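Local coordinates for protein cytochrome c55X (Pseudomonas aeruginosa PAO1, PDB 6TP9) that is a small periplasmic monoheme c-type cytochrome that carries electrons, is associated with heme d1 biosynthesis and forms a domain-swapped dimer in the crystal, at residues G29-T33 / L85-I90. The protein carries 1 engineered substitution. Numbering follows the deposited sequence.
Sequences GLRLT and LIEGEI
Ile-90 packs on Leu-30 of strand 30-31 and on Leu-32 just after it, its two branches sharing both residues. CG2, placed anti to the backbone N, is closest to Leu-30 CD2, at 3.6 Å, the two side chains crossing at about a right angle. The CG1 branch runs mainly to Leu-32, where Ile-90 CD1 and Leu-32 CD1 are 3.6 Å apart and the side chains meet at a slant. Ile-90 CD1 also comes within 3.6 Å of Leu-30 O. Beyond this, Leu-32 CD2 reaches Leu-85 CD2 more loosely, at 4.3 Å; the Leu-85 side chain is about 5 Å from a bound heme c.

Arg-31 makes the polar half of the contact. Its CB leaves the strand away from 85-90, yet bends at chi2 (-72°) and chi3 (130°) bring the guanidinium back over Gly-88, whose CA sits 3.2 Å above the guanidinium plane, offset toward its rim. NH2 donates a weak, bent bond to Gly-88 O (2.9 Å, 121° at the hydrogen), and NE gives another weak one to Leu-30 O. A water lies 2.8 Å from Leu-30 O and weakly bonds Ile-90 N.

The contact joins the segment following helix 10-27 to the turn that ends helix 75-86. Leu-30 and Arg-31 also pair in an antiparallel ladder with the second subunit, whose Cys-24, a predicted heme attachment site, packs on Leu-32, fitting the domain swapping known for this structure. Chemically, the close fit comes from apolar branches, while Leu-30 O is approached by Arg-31 NE and the water; the bent arginine bonds suggest modest directional strength.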
loop_
_atom_site.group_PDB
_atom_site.type_symbol
_atom_site.label_atom_id
_atom_site.label_comp_id
_atom_site.label_asym_id
_atom_site.label_seq_id
_atom_site.Cartn_x
_atom_site.Cartn_y
_atom_site.Cartn_z
ATOM N N GLY A 29 -3.761 1.077 -6.771
ATOM C CA GLY A 29 -3.365 2.343 -6.188
ATOM C C GLY A 29 -3.172 2.354 -4.686
ATOM O O GLY A 29 -3.865 3.089 -3.977
ATOM N N LEU A 30 -2.229 1.562 -4.186
ATOM C CA LEU A 30 -1.878 1.636 -2.775
ATOM C C LEU A 30 -1.257 2.994 -2.465
ATOM O O LEU A 30 -0.410 3.494 -3.212
ATOM C CB LEU A 30 -0.911 0.516 -2.399
ATOM C CG LEU A 30 -0.540 0.432 -0.916
ATOM C CD1 LEU A 30 -1.744 0.072 -0.056
ATOM C CD2 LEU A 30 0.580 -0.572 -0.706
ATOM N N ARG A 31 -1.693 3.592 -1.359
ATOM C CA ARG A 31 -1.219 4.899 -0.932
ATOM C C ARG A 31 -1.093 4.901 0.583
ATOM O O ARG A 31 -1.757 4.130 1.280
ATOM C CB ARG A 31 -2.169 6.026 -1.364
ATOM C CG ARG A 31 -2.342 6.183 -2.862
ATOM C CD ARG A 31 -1.099 6.766 -3.518
ATOM N NE ARG A 31 -0.681 5.964 -4.666
ATOM C CZ ARG A 31 -1.070 6.174 -5.920
ATOM N NH1 ARG A 31 -1.888 7.173 -6.219
ATOM N NH2 ARG A 31 -0.631 5.377 -6.884
ATOM N N LEU A 32 -0.233 5.781 1.092
ATOM C CA LEU A 32 -0.110 5.983 2.537
ATOM C C LEU A 32 -1.021 7.141 2.923
ATOM O O LEU A 32 -0.639 8.311 2.870
ATOM C CB LEU A 32 1.335 6.243 2.939
ATOM C CG LEU A 32 2.158 4.988 3.235
ATOM C CD1 LEU A 32 2.468 4.232 1.954
ATOM C CD2 LEU A 32 3.437 5.350 3.976
ATOM N N THR A 33 -2.246 6.803 3.316
ATOM C CA THR A 33 -3.234 7.795 3.713
ATOM C C THR A 33 -4.325 7.087 4.502
ATOM O O THR A 33 -4.449 5.861 4.460
ATOM C CB THR A 33 -3.818 8.525 2.496
ATOM O OG1 THR A 33 -4.887 9.383 2.914
ATOM C CG2 THR A 33 -4.334 7.532 1.462
ATOM N N LEU A 85 6.450 8.058 -2.633
ATOM C CA LEU A 85 5.269 8.781 -2.179
ATOM C C LEU A 85 4.769 9.725 -3.263
ATOM O O LEU A 85 3.567 9.792 -3.547
ATOM C CB LEU A 85 5.588 9.561 -0.904
ATOM C CG LEU A 85 6.117 8.757 0.282
ATOM C CD1 LEU A 85 6.557 9.690 1.402
ATOM C CD2 LEU A 85 5.060 7.786 0.770
ATOM N N ILE A 86 5.691 10.461 -3.885
ATOM C CA ILE A 86 5.311 11.465 -4.871
ATOM C C ILE A 86 4.743 10.804 -6.119
ATOM O O ILE A 86 3.715 11.234 -6.655
ATOM C CB ILE A 86 6.523 12.351 -5.212
ATOM C CG1 ILE A 86 6.880 13.242 -4.023
ATOM C CG2 ILE A 86 6.235 13.182 -6.447
ATOM C CD1 ILE A 86 8.279 13.809 -4.094
ATOM N N GLU A 87 5.404 9.757 -6.605
ATOM C CA GLU A 87 5.056 9.138 -7.875
ATOM C C GLU A 87 4.022 8.028 -7.734
ATOM O O GLU A 87 3.775 7.302 -8.703
ATOM C CB GLU A 87 6.323 8.602 -8.550
ATOM C CG GLU A 87 7.234 9.705 -9.071
ATOM C CD GLU A 87 8.585 9.191 -9.529
ATOM O OE1 GLU A 87 8.784 7.957 -9.548
ATOM O OE2 GLU A 87 9.449 10.028 -9.866
ATOM N N GLY A 88 3.404 7.890 -6.565
ATOM C CA GLY A 88 2.389 6.866 -6.374
ATOM C C GLY A 88 2.877 5.463 -6.660
ATOM O O GLY A 88 2.174 4.684 -7.313
ATOM N N GLU A 89 4.065 5.118 -6.171
ATOM C CA GLU A 89 4.703 3.836 -6.451
ATOM C C GLU A 89 5.090 3.128 -5.159
ATOM O O GLU A 89 6.232 2.709 -4.961
ATOM C CB GLU A 89 5.924 4.038 -7.344
ATOM C CG GLU A 89 5.623 3.963 -8.825
ATOM C CD GLU A 89 6.732 4.549 -9.678
ATOM O OE1 GLU A 89 6.627 4.463 -10.920
ATOM O OE2 GLU A 89 7.702 5.096 -9.109
ATOM N N ILE A 90 4.126 2.973 -4.252
ATOM C CA ILE A 90 4.391 2.196 -3.045
ATOM C C ILE A 90 4.382 0.708 -3.363
ATOM O O ILE A 90 5.211 -0.052 -2.850
ATOM C CB ILE A 90 3.377 2.562 -1.949
ATOM C CG1 ILE A 90 3.641 3.991 -1.477
ATOM C CG2 ILE A 90 3.477 1.606 -0.773
ATOM C CD1 ILE A 90 2.453 4.888 -1.583
HETATM O O HOH W 1 1.384 2.276 -5.013
#